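Local coordinates for globin III, extracellular (Lumbricus terrestris, PDB 1X9F), which probably binds and carries oxygen at its haem as part of the giant extracellular haemoglobin (erythrocruorin) of the earthworm, and also binds carbon monoxide there, at residues C[13-18]-C[134-139]; C[30-35]-C[70-75]; C[38-43]-C[114-119]. All coordinates share one frame; numbering follows the deposited sequence.

Contact 1. Residues C[13-18]-C[134-139]; sequences RIVQKQ and LAWKSC
Helices 13-18 and 134-139 cross steeply, at 103° with their axes 9.0 Å apart, and come nearest where Val15 faces Trp136. Val15 is inserted between the indole and the backbone of the other helix, and both its methyls take part. CG1, anti to the backbone N (chi1 165°), lies 3.6 Å from the centroid of the six-membered ring of Trp136 and only 7° off the normal, a CH-pi contact over the face of that ring. CG2 rests beside the five-membered ring and reaches on to the helix wall, 3.6 Å from Ala135 O and 4.0 Å from Cys139 SG. A beta-branched residue suits this place because its two methyls spread over indole and backbone while it stays short enough for the helices to remain close. Ala135, with CB alone, leaves room for CG2 and also lets Ile14 in, the two CB atoms being 4.4 Å apart. Gln18 runs past the indole in the opposite sense, with its CB near the ring plane and 3.9 Å from Trp136 NE1, and its amide almost coplanar with the ring. Tyr131 stacks on the same indole. Cys139 is tied to Cys7 by a disulfide, which fastens the N-terminal region to the later helix covalently. This joins helices A and H of the globin fold, where the first helix packs on the beginning of the last.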
loop_
_atom_site.group_PDB
_atom_site.type_symbol
_atom_site.label_atom_id
_atom_site.label_comp_id
_atom_site.label_asym_id
_atom_site.label_seq_id
_atom_site.Cartn_x
_atom_site.Cartn_y
_atom_site.Cartn_z
ATOM N N ARG C 13 -9.743 14.997 22.734
ATOM C CA ARG C 13 -10.057 14.734 21.340
ATOM C C ARG C 13 -9.806 13.249 21.022
ATOM O O ARG C 13 -10.575 12.638 20.277
ATOM C CB ARG C 13 -9.229 15.668 20.434
ATOM C CG ARG C 13 -9.536 15.566 18.942
ATOM C CD ARG C 13 -8.475 16.193 18.015
ATOM N NE ARG C 13 -7.157 15.539 18.096
ATOM C CZ ARG C 13 -6.856 14.347 17.570
ATOM N NH1 ARG C 13 -7.773 13.639 16.918
ATOM N NH2 ARG C 13 -5.629 13.857 17.706
ATOM N N ILE C 14 -8.741 12.679 21.598
ATOM C CA ILE C 14 -8.441 11.246 21.457
ATOM C C ILE C 14 -9.555 10.421 22.103
ATOM O O ILE C 14 -10.038 9.450 21.518
ATOM C CB ILE C 14 -7.050 10.875 22.076
ATOM C CG1 ILE C 14 -5.904 11.652 21.414
ATOM C CG2 ILE C 14 -6.791 9.369 21.998
ATOM C CD1 ILE C 14 -5.595 11.259 19.973
ATOM N N VAL C 15 -9.964 10.830 23.300
ATOM C CA VAL C 15 -11.019 10.140 24.037
ATOM C C VAL C 15 -12.347 10.131 23.267
ATOM O O VAL C 15 -12.986 9.084 23.147
ATOM C CB VAL C 15 -11.172 10.718 25.478
ATOM C CG1 VAL C 15 -12.481 10.279 26.125
ATOM C CG2 VAL C 15 -9.988 10.295 26.346
ATOM N N GLN C 16 -12.734 11.285 22.728
ATOM C CA GLN C 16 -14.000 11.431 21.995
ATOM C C GLN C 16 -14.059 10.596 20.728
ATOM O O GLN C 16 -15.081 9.971 20.431
ATOM C CB GLN C 16 -14.251 12.895 21.650
ATOM C CG GLN C 16 -14.585 13.728 22.859
ATOM C CD GLN C 16 -14.882 15.174 22.526
ATOM O OE1 GLN C 16 -14.160 15.817 21.759
ATOM N NE2 GLN C 16 -15.940 15.703 23.129
ATOM N N LYS C 17 -12.954 10.603 19.989
ATOM C CA LYS C 17 -12.814 9.840 18.763
ATOM C C LYS C 17 -12.893 8.351 19.071
ATOM O O LYS C 17 -13.586 7.599 18.376
ATOM C CB LYS C 17 -11.478 10.181 18.100
ATOM C CG LYS C 17 -11.253 9.505 16.759
ATOM C CD LYS C 17 -9.817 9.665 16.287
ATOM C CE LYS C 17 -9.551 11.058 15.724
ATOM N NZ LYS C 17 -8.126 11.212 15.310
ATOM N N GLN C 18 -12.199 7.931 20.125
ATOM C CA GLN C 18 -12.165 6.517 20.483
ATOM C C GLN C 18 -13.498 6.001 21.009
ATOM O O GLN C 18 -13.922 4.900 20.661
ATOM C CB GLN C 18 -11.029 6.232 21.463
ATOM C CG GLN C 18 -9.676 6.236 20.779
ATOM C CD GLN C 18 -8.501 6.102 21.730
ATOM O OE1 GLN C 18 -7.362 5.985 21.285
ATOM N NE2 GLN C 18 -8.763 6.128 23.028
ATOM N N LEU C 134 -3.402 6.612 28.608
ATOM C CA LEU C 134 -3.042 7.838 29.320
ATOM C C LEU C 134 -4.110 8.918 29.202
ATOM O O LEU C 134 -4.462 9.555 30.196
ATOM C CB LEU C 134 -1.675 8.366 28.862
ATOM C CG LEU C 134 -0.476 7.472 29.205
ATOM C CD1 LEU C 134 0.817 8.057 28.683
ATOM C CD2 LEU C 134 -0.361 7.202 30.703
ATOM N N ALA C 135 -4.632 9.104 27.992
ATOM C CA ALA C 135 -5.672 10.098 27.735
ATOM C C ALA C 135 -6.979 9.769 28.461
ATOM O O ALA C 135 -7.606 10.654 29.049
ATOM C CB ALA C 135 -5.909 10.238 26.242
ATOM N N TRP C 136 -7.383 8.502 28.418
ATOM C CA TRP C 136 -8.598 8.080 29.098
ATOM C C TRP C 136 -8.436 8.218 30.595
ATOM O O TRP C 136 -9.323 8.745 31.259
ATOM C CB TRP C 136 -8.963 6.648 28.731
ATOM C CG TRP C 136 -9.734 6.576 27.471
ATOM C CD1 TRP C 136 -9.233 6.423 26.218
ATOM C CD2 TRP C 136 -11.154 6.673 27.327
ATOM N NE1 TRP C 136 -10.253 6.408 25.298
ATOM C CE2 TRP C 136 -11.444 6.563 25.952
ATOM C CE3 TRP C 136 -12.217 6.842 28.221
ATOM C CZ2 TRP C 136 -12.742 6.610 25.452
ATOM C CZ3 TRP C 136 -13.505 6.888 27.724
ATOM C CH2 TRP C 136 -13.757 6.772 26.353
ATOM N N LYS C 137 -7.298 7.768 31.119
ATOM C CA LYS C 137 -7.029 7.856 32.554
ATOM C C LYS C 137 -7.225 9.271 33.109
ATOM O O LYS C 137 -7.960 9.462 34.082
ATOM C CB LYS C 137 -5.629 7.337 32.891
ATOM C CG LYS C 137 -5.374 7.239 34.384
ATOM C CD LYS C 137 -3.963 6.772 34.703
ATOM C CE LYS C 137 -3.710 6.818 36.207
ATOM N NZ LYS C 137 -4.790 6.138 37.003
ATOM N N SER C 138 -6.580 10.251 32.484
ATOM C CA SER C 138 -6.677 11.632 32.947
ATOM C C SER C 138 -8.062 12.253 32.743
ATOM O O SER C 138 -8.543 12.978 33.616
ATOM C CB SER C 138 -5.590 12.498 32.308
ATOM O OG SER C 138 -5.791 12.599 30.909
ATOM N N CYS C 139 -8.694 11.976 31.604
ATOM C CA CYS C 139 -10.051 12.461 31.371
ATOM C C CYS C 139 -11.061 11.803 32.319
ATOM O O CYS C 139 -11.878 12.494 32.931
ATOM C CB CYS C 139 -10.440 12.305 29.896
ATOM S SG CYS C 139 -9.498 13.431 28.829
#

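Contact 2. Residues C[30-35]-C[70-75]; sequences KIKIGF and HALRIL. With HEM (protoporphyrin IX containing Fe), chain R; CMO (carbon monoxide), chain S.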
loop_
_atom_site.group_PDB
_atom_site.type_symbol
_atom_site.label_atom_id
_atom_site.label_comp_id
_atom_site.label_asym_id
_atom_site.label_seq_id
_atom_site.Cartn_x
_atom_site.Cartn_y
_atom_site.Cartn_z
ATOM N N LYS C 30 -28.405 -1.741 22.992
ATOM C CA LYS C 30 -27.925 -3.077 23.305
ATOM C C LYS C 30 -26.525 -3.007 23.922
ATOM O O LYS C 30 -26.250 -3.652 24.936
ATOM C CB LYS C 30 -27.941 -3.964 22.055
ATOM C CG LYS C 30 -27.979 -5.463 22.352
ATOM C CD LYS C 30 -29.370 -5.938 22.768
ATOM C CE LYS C 30 -30.310 -6.030 21.575
ATOM N NZ LYS C 30 -31.696 -6.405 21.978
ATOM N N ILE C 31 -25.666 -2.196 23.310
ATOM C CA ILE C 31 -24.293 -2.006 23.758
ATOM C C ILE C 31 -24.217 -1.239 25.070
ATOM O O ILE C 31 -23.407 -1.576 25.934
ATOM C CB ILE C 31 -23.486 -1.274 22.672
ATOM C CG1 ILE C 31 -23.354 -2.163 21.434
ATOM C CG2 ILE C 31 -22.102 -0.868 23.191
ATOM C CD1 ILE C 31 -22.949 -1.418 20.179
ATOM N N LYS C 32 -25.049 -0.209 25.214
ATOM C CA LYS C 32 -25.045 0.597 26.433
ATOM C C LYS C 32 -25.475 -0.241 27.629
ATOM O O LYS C 32 -24.809 -0.228 28.672
ATOM C CB LYS C 32 -25.921 1.848 26.281
ATOM C CG LYS C 32 -25.251 2.998 25.530
ATOM C CD LYS C 32 -26.280 3.998 25.020
ATOM C CE LYS C 32 -25.609 5.223 24.366
ATOM N NZ LYS C 32 -26.661 6.105 23.741
ATOM N N ILE C 33 -26.562 -0.993 27.461
ATOM C CA ILE C 33 -27.073 -1.876 28.510
ATOM C C ILE C 33 -26.077 -2.970 28.912
ATOM O O ILE C 33 -25.829 -3.174 30.099
ATOM C CB ILE C 33 -28.432 -2.481 28.098
ATOM C CG1 ILE C 33 -29.506 -1.391 28.075
ATOM C CG2 ILE C 33 -28.843 -3.601 29.055
ATOM C CD1 ILE C 33 -30.794 -1.807 27.364
ATOM N N GLY C 34 -25.499 -3.653 27.925
ATOM C CA GLY C 34 -24.528 -4.714 28.190
ATOM C C GLY C 34 -23.316 -4.205 28.944
ATOM O O GLY C 34 -22.914 -4.785 29.957
ATOM N N PHE C 35 -22.748 -3.107 28.457
ATOM C CA PHE C 35 -21.534 -2.552 29.034
ATOM C C PHE C 35 -21.776 -1.995 30.439
ATOM O O PHE C 35 -21.046 -2.326 31.374
ATOM C CB PHE C 35 -20.936 -1.493 28.101
ATOM C CG PHE C 35 -19.527 -1.103 28.445
ATOM C CD1 PHE C 35 -18.567 -2.073 28.724
ATOM C CD2 PHE C 35 -19.155 0.237 28.469
ATOM C CE1 PHE C 35 -17.260 -1.713 29.040
ATOM C CE2 PHE C 35 -17.849 0.609 28.779
ATOM C CZ PHE C 35 -16.901 -0.368 29.065
ATOM N N HIS C 70 -31.645 1.974 34.014
ATOM C CA HIS C 70 -30.635 2.627 34.801
ATOM C C HIS C 70 -29.263 2.582 34.123
ATOM O O HIS C 70 -28.525 3.568 34.129
ATOM C CB HIS C 70 -30.568 1.965 36.158
ATOM C CG HIS C 70 -29.441 2.454 36.992
ATOM N ND1 HIS C 70 -29.469 3.675 37.629
ATOM C CD2 HIS C 70 -28.248 1.893 37.291
ATOM C CE1 HIS C 70 -28.343 3.840 38.293
ATOM N NE2 HIS C 70 -27.584 2.774 38.104
ATOM N N ALA C 71 -28.924 1.433 33.551
ATOM C CA ALA C 71 -27.638 1.268 32.893
ATOM C C ALA C 71 -27.529 2.214 31.702
ATOM O O ALA C 71 -26.468 2.792 31.464
ATOM C CB ALA C 71 -27.441 -0.170 32.466
ATOM N N LEU C 72 -28.628 2.373 30.963
ATOM C CA LEU C 72 -28.708 3.373 29.898
ATOM C C LEU C 72 -28.477 4.761 30.469
ATOM O O LEU C 72 -27.806 5.595 29.859
ATOM C CB LEU C 72 -30.078 3.334 29.214
ATOM C CG LEU C 72 -30.336 2.157 28.276
ATOM C CD1 LEU C 72 -31.804 2.084 27.915
ATOM C CD2 LEU C 72 -29.485 2.269 27.013
ATOM N N ARG C 73 -29.041 4.991 31.650
ATOM C CA ARG C 73 -28.977 6.288 32.301
ATOM C C ARG C 73 -27.542 6.679 32.664
ATOM O O ARG C 73 -27.102 7.776 32.319
ATOM C CB ARG C 73 -29.897 6.311 33.520
ATOM C CG ARG C 73 -30.824 7.516 33.553
ATOM C CD ARG C 73 -32.269 7.177 33.885
ATOM N NE ARG C 73 -32.358 6.349 35.083
ATOM C CZ ARG C 73 -33.252 5.388 35.279
ATOM N NH1 ARG C 73 -34.166 5.102 34.355
ATOM N NH2 ARG C 73 -33.224 4.694 36.412
ATOM N N ILE C 74 -26.816 5.789 33.344
ATOM C CA ILE C 74 -25.411 6.049 33.682
ATOM C C ILE C 74 -24.530 6.157 32.443
ATOM O O ILE C 74 -23.620 6.992 32.384
ATOM C CB ILE C 74 -24.814 4.962 34.601
ATOM C CG1 ILE C 74 -23.306 5.219 34.765
ATOM C CG2 ILE C 74 -25.069 3.561 34.035
ATOM C CD1 ILE C 74 -22.510 4.141 35.542
ATOM N N LEU C 75 -24.789 5.291 31.470
ATOM C CA LEU C 75 -23.999 5.263 30.252
ATOM C C LEU C 75 -24.195 6.544 29.461
ATOM O O LEU C 75 -23.251 7.043 28.847
ATOM C CB LEU C 75 -24.368 4.052 29.391
ATOM C CG LEU C 75 -23.218 3.132 28.971
ATOM C CD1 LEU C 75 -22.128 3.867 28.193
ATOM C CD2 LEU C 75 -22.625 2.429 30.183
HETATM C CHA HEM R . -27.871 7.384 39.510
HETATM C CHB HEM R . -24.472 8.850 36.294
HETATM C CHC HEM R . -21.002 6.478 38.772
HETATM C CHD HEM R . -24.346 5.317 42.179
HETATM C C1A HEM R . -27.234 7.978 38.317
HETATM C C2A HEM R . -27.989 8.637 37.349
HETATM C C3A HEM R . -27.010 9.096 36.359
HETATM C C4A HEM R . -25.755 8.596 36.946
HETATM C CMA HEM R . -27.220 9.869 35.081
HETATM C CAA HEM R . -29.481 8.835 37.312
HETATM C CBA HEM R . -29.826 10.229 37.799
HETATM C CGA HEM R . -31.320 10.382 37.695
HETATM O O1A HEM R . -31.815 10.675 36.587
HETATM O O2A HEM R . -32.005 10.205 38.725
HETATM C C1B HEM R . -23.180 8.309 36.705
HETATM C C2B HEM R . -22.050 8.501 35.919
HETATM C C3B HEM R . -21.132 7.805 36.634
HETATM C C4B HEM R . -21.710 7.283 37.771
HETATM C CMB HEM R . -21.877 9.255 34.620
HETATM C CAB HEM R . -19.842 7.737 36.292
HETATM C CBB HEM R . -18.655 7.807 35.624
HETATM C C1C HEM R . -21.651 5.918 39.970
HETATM C C2C HEM R . -20.945 5.161 40.891
HETATM C C3C HEM R . -21.899 4.871 41.831
HETATM C C4C HEM R . -23.092 5.416 41.413
HETATM C CMC HEM R . -19.485 4.787 40.890
HETATM C CAC HEM R . -21.689 4.031 43.036
HETATM C CBC HEM R . -21.664 4.426 44.377
HETATM C C1D HEM R . -25.669 5.795 41.750
HETATM C C2D HEM R . -26.815 5.521 42.493
HETATM C C3D HEM R . -27.845 6.095 41.778
HETATM C C4D HEM R . -27.166 6.678 40.597
HETATM C CMD HEM R . -26.896 4.775 43.804
HETATM C CAD HEM R . -29.312 6.113 42.111
HETATM C CBD HEM R . -29.918 4.830 41.559
HETATM C CGD HEM R . -31.400 4.924 41.786
HETATM O O1D HEM R . -31.877 4.484 42.854
HETATM O O2D HEM R . -32.082 5.452 40.888
HETATM N NA HEM R . -25.884 7.953 38.128
HETATM N NB HEM R . -23.036 7.569 37.841
HETATM N NC HEM R . -22.971 6.104 40.264
HETATM N ND HEM R . -25.827 6.485 40.591
HETATM FE FE HEM R . -24.432 7.059 39.229
HETATM C C CMO S . -24.915 5.040 38.144
HETATM O O CMO S . -24.688 3.896 37.791
#
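The B and E helices of the globin fold cross here nearly at right angles, a hallmark of that fold, closest at Ile33 and Ala71, and the E-helix half also supplies the distal wall of the haem pocket. Segments 30-35 and 70-75 cross at 96° with axes 8.1 Å apart, and the CA atoms of Ile33 and Ala71 are separated by 5.4 Å. Alanine suits such a close approach, since its CB alone lies against the neighbouring backbone, 4.2 Å from Ile33 O. Leu72 and Leu75 fit beside it. Leu72 crosses Ile33 obliquely, its CG 3.6 Å from Ile33 CG1, while its CD2 rests 3.7 Å from Lys32 CB. Leu75 CG packs 3.7 Å from Lys32 O, and its CD2 reaches the Phe35 ring. Lys32 thus lends its aliphatic part to the core; its ammonium forms a salt bridge with Asp73 of the Globin II chain and a cation-pi contact with Trp23. On the haem side, His70 has CG anti to the backbone N (chi1 173°), which carries the imidazole toward the haem, and its NE2 gives a weak, bent hydrogen bond of 3.1 Å to the carbon monoxide O. An alanine here would probably leave the ligand oxygen without that N-H donor and the Phe54 ring without the imidazole it meets. Ile74 brings apolar bulk to the same ligand. Among the neighbouring helices, 110-127 borders both halves: its Leu124 touches Phe35, and its Phe116 touches Ile74.

Contact 3. Residues C[38-43]-C[114-119]; sequences LLLTKL and KKFGEI. With HEM (protoporphyrin IX containing Fe), chain R; CMO (carbon monoxide), chain S.
Phe116 and Ile119 of the globin G helix pack against Leu39 and Leu43 of the B helix, the segments 38-43 and 114-119 crossing at 128° with axes 9.8 Å apart. Apolar contacts dominate. Ile119 projects into the other helix: its CD1 reaches the backbone 3.5 Å from Leu43 CA, while CG2 meets Leu39 CD2 at 3.8 Å. Its two branches fill neighbouring spaces between side chains, as suits isoleucine. The Lys42 side chain adds its methylenes, CB and CG, with CG lying 3.8 Å from Ile119 CD1. Phe116 bridges protein and haem. Its CG is anti to the backbone N (chi1 -166°), and the ring that follows lies between the B helix and the haem edge; CE2 lies 3.8 Å from Leu39 CB, and CE1 comes 3.5 Å from the haem vinyl carbon CBB, which sits near the ring plane. A flat, rigid aromatic can serve both neighbours at once. Polar contacts stay at the margin: Lys115 NZ forms a salt bridge with Glu118 in its own helix, its hydrogen bond meeting the syn lone pair of OE2, and Lys42 NZ pairs with Asp46. Ligand contact falls to Leu40, an apolar branched side chain whose CD2 touches Phe116 CE2 and lies 3.4 Å from the carbon monoxide O.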
loop_
_atom_site.group_PDB
_atom_site.type_symbol
_atom_site.label_atom_id
_atom_site.label_comp_id
_atom_site.label_asym_id
_atom_site.label_seq_id
_atom_site.Cartn_x
_atom_site.Cartn_y
_atom_site.Cartn_z
ATOM N N LEU C 38 -22.417 -4.700 32.939
ATOM C CA LEU C 38 -21.129 -5.295 33.271
ATOM C C LEU C 38 -20.372 -4.444 34.296
ATOM O O LEU C 38 -19.931 -4.961 35.327
ATOM C CB LEU C 38 -20.288 -5.488 32.009
ATOM C CG LEU C 38 -18.836 -5.897 32.275
ATOM C CD1 LEU C 38 -18.617 -7.362 31.932
ATOM C CD2 LEU C 38 -17.891 -5.008 31.486
ATOM N N LEU C 39 -20.245 -3.146 34.017
ATOM C CA LEU C 39 -19.533 -2.226 34.913
ATOM C C LEU C 39 -20.087 -2.200 36.335
ATOM O O LEU C 39 -19.339 -2.399 37.293
ATOM C CB LEU C 39 -19.497 -0.807 34.333
ATOM C CG LEU C 39 -18.815 -0.627 32.972
ATOM C CD1 LEU C 39 -19.117 0.753 32.399
ATOM C CD2 LEU C 39 -17.308 -0.876 33.040
ATOM N N LEU C 40 -21.385 -1.954 36.477
ATOM C CA LEU C 40 -21.979 -1.850 37.805
ATOM C C LEU C 40 -21.969 -3.192 38.527
ATOM O O LEU C 40 -21.683 -3.259 39.728
ATOM C CB LEU C 40 -23.394 -1.284 37.716
ATOM C CG LEU C 40 -23.468 0.152 37.193
ATOM C CD1 LEU C 40 -24.921 0.562 37.011
ATOM C CD2 LEU C 40 -22.755 1.127 38.134
ATOM N N THR C 41 -22.266 -4.257 37.790
ATOM C CA THR C 41 -22.198 -5.613 38.333
ATOM C C THR C 41 -20.827 -5.906 38.949
ATOM O O THR C 41 -20.742 -6.418 40.071
ATOM C CB THR C 41 -22.562 -6.638 37.236
ATOM O OG1 THR C 41 -23.974 -6.883 37.276
ATOM C CG2 THR C 41 -21.959 -8.019 37.521
ATOM N N LYS C 42 -19.768 -5.568 38.213
ATOM C CA LYS C 42 -18.395 -5.735 38.680
ATOM C C LYS C 42 -18.141 -4.843 39.894
ATOM O O LYS C 42 -17.468 -5.254 40.844
ATOM C CB LYS C 42 -17.408 -5.423 37.546
ATOM C CG LYS C 42 -15.920 -5.622 37.875
ATOM C CD LYS C 42 -15.478 -7.086 37.816
ATOM C CE LYS C 42 -13.959 -7.221 37.985
ATOM N NZ LYS C 42 -13.464 -6.672 39.295
ATOM N N LEU C 43 -18.696 -3.632 39.862
ATOM C CA LEU C 43 -18.578 -2.717 40.990
ATOM C C LEU C 43 -19.173 -3.326 42.254
ATOM O O LEU C 43 -18.529 -3.310 43.305
ATOM C CB LEU C 43 -19.222 -1.361 40.684
ATOM C CG LEU C 43 -19.172 -0.320 41.813
ATOM C CD1 LEU C 43 -17.738 0.184 42.063
ATOM C CD2 LEU C 43 -20.076 0.855 41.481
ATOM N N LYS C 114 -13.619 5.602 42.878
ATOM C CA LYS C 114 -12.240 5.227 42.580
ATOM C C LYS C 114 -12.177 3.822 42.003
ATOM O O LYS C 114 -11.371 3.543 41.115
ATOM C CB LYS C 114 -11.354 5.326 43.817
ATOM C CG LYS C 114 -9.910 4.927 43.550
ATOM C CD LYS C 114 -9.060 5.163 44.774
ATOM C CE LYS C 114 -7.634 4.722 44.526
ATOM N NZ LYS C 114 -6.773 5.044 45.728
ATOM N N LYS C 115 -13.040 2.950 42.512
ATOM C CA LYS C 115 -13.137 1.589 42.026
ATOM C C LYS C 115 -13.732 1.570 40.624
ATOM O O LYS C 115 -13.219 0.889 39.736
ATOM C CB LYS C 115 -14.004 0.763 42.972
ATOM C CG LYS C 115 -13.345 -0.510 43.442
ATOM C CD LYS C 115 -12.866 -1.349 42.276
ATOM C CE LYS C 115 -12.005 -2.505 42.755
ATOM N NZ LYS C 115 -10.814 -2.039 43.538
ATOM N N PHE C 116 -14.812 2.323 40.438
ATOM C CA PHE C 116 -15.456 2.432 39.139
ATOM C C PHE C 116 -14.453 2.831 38.059
ATOM O O PHE C 116 -14.406 2.210 36.995
ATOM C CB PHE C 116 -16.626 3.410 39.202
ATOM C CG PHE C 116 -17.533 3.334 38.013
ATOM C CD1 PHE C 116 -17.598 4.388 37.109
ATOM C CD2 PHE C 116 -18.309 2.198 37.782
ATOM C CE1 PHE C 116 -18.433 4.324 35.995
ATOM C CE2 PHE C 116 -19.145 2.120 36.670
ATOM C CZ PHE C 116 -19.205 3.186 35.773
ATOM N N GLY C 117 -13.632 3.838 38.353
ATOM C CA GLY C 117 -12.540 4.248 37.474
ATOM C C GLY C 117 -11.617 3.117 37.060
ATOM O O GLY C 117 -11.228 3.029 35.894
ATOM N N GLU C 118 -11.261 2.257 38.013
ATOM C CA GLU C 118 -10.420 1.099 37.722
ATOM C C GLU C 118 -11.160 0.114 36.835
ATOM O O GLU C 118 -10.604 -0.366 35.847
ATOM C CB GLU C 118 -9.984 0.387 39.000
ATOM C CG GLU C 118 -9.204 1.248 39.976
ATOM C CD GLU C 118 -9.197 0.670 41.380
ATOM O OE1 GLU C 118 -8.639 1.328 42.283
ATOM O OE2 GLU C 118 -9.745 -0.437 41.586
ATOM N N ILE C 119 -12.406 -0.192 37.192
ATOM C CA ILE C 119 -13.226 -1.103 36.392
ATOM C C ILE C 119 -13.405 -0.563 34.968
ATOM O O ILE C 119 -13.330 -1.317 33.996
ATOM C CB ILE C 119 -14.590 -1.381 37.078
ATOM C CG1 ILE C 119 -14.379 -2.137 38.392
ATOM C CG2 ILE C 119 -15.515 -2.182 36.154
ATOM C CD1 ILE C 119 -15.590 -2.157 39.301
HETATM C CHA HEM R . -27.871 7.384 39.510
HETATM C CHB HEM R . -24.472 8.850 36.294
HETATM C CHC HEM R . -21.002 6.478 38.772
HETATM C CHD HEM R . -24.346 5.317 42.179
HETATM C C1A HEM R . -27.234 7.978 38.317
HETATM C C2A HEM R . -27.989 8.637 37.349
HETATM C C3A HEM R . -27.010 9.096 36.359
HETATM C C4A HEM R . -25.755 8.596 36.946
HETATM C CMA HEM R . -27.220 9.869 35.081
HETATM C CAA HEM R . -29.481 8.835 37.312
HETATM C CBA HEM R . -29.826 10.229 37.799
HETATM C CGA HEM R . -31.320 10.382 37.695
HETATM O O1A HEM R . -31.815 10.675 36.587
HETATM O O2A HEM R . -32.005 10.205 38.725
HETATM C C1B HEM R . -23.180 8.309 36.705
HETATM C C2B HEM R . -22.050 8.501 35.919
HETATM C C3B HEM R . -21.132 7.805 36.634
HETATM C C4B HEM R . -21.710 7.283 37.771
HETATM C CMB HEM R . -21.877 9.255 34.620
HETATM C CAB HEM R . -19.842 7.737 36.292
HETATM C CBB HEM R . -18.655 7.807 35.624
HETATM C C1C HEM R . -21.651 5.918 39.970
HETATM C C2C HEM R . -20.945 5.161 40.891
HETATM C C3C HEM R . -21.899 4.871 41.831
HETATM C C4C HEM R . -23.092 5.416 41.413
HETATM C CMC HEM R . -19.485 4.787 40.890
HETATM C CAC HEM R . -21.689 4.031 43.036
HETATM C CBC HEM R . -21.664 4.426 44.377
HETATM C C1D HEM R . -25.669 5.795 41.750
HETATM C C2D HEM R . -26.815 5.521 42.493
HETATM C C3D HEM R . -27.845 6.095 41.778
HETATM C C4D HEM R . -27.166 6.678 40.597
HETATM C CMD HEM R . -26.896 4.775 43.804
HETATM C CAD HEM R . -29.312 6.113 42.111
HETATM C CBD HEM R . -29.918 4.830 41.559
HETATM C CGD HEM R . -31.400 4.924 41.786
HETATM O O1D HEM R . -31.877 4.484 42.854
HETATM O O2D HEM R . -32.082 5.452 40.888
HETATM N NA HEM R . -25.884 7.953 38.128
HETATM N NB HEM R . -23.036 7.569 37.841
HETATM N NC HEM R . -22.971 6.104 40.264
HETATM N ND HEM R . -25.827 6.485 40.591
HETATM FE FE HEM R . -24.432 7.059 39.229
HETATM C C CMO S . -24.915 5.040 38.144
HETATM O O CMO S . -24.688 3.896 37.791
#

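In the fold
Along the chain the segments come in the order 13-18, 30-35, 38-43, 70-75, 114-119 and 134-139, so contact 1 brackets the other two, while the segments of contacts 2 and 3 alternate. Contacts 2 and 3 share helix 28-46 and have centres about 13 Å apart. They touch directly, His70 of one against Leu40 of the other, and together line the distal side of the haem around carbon monoxide. Contact 1 stands apart, its centre about 20 Å from that of contact 2 and 18 Å from that of contact 3. It closes the all-helical globin fold by joining the first helix to the start of the last, whereas the other two shape its ligand site.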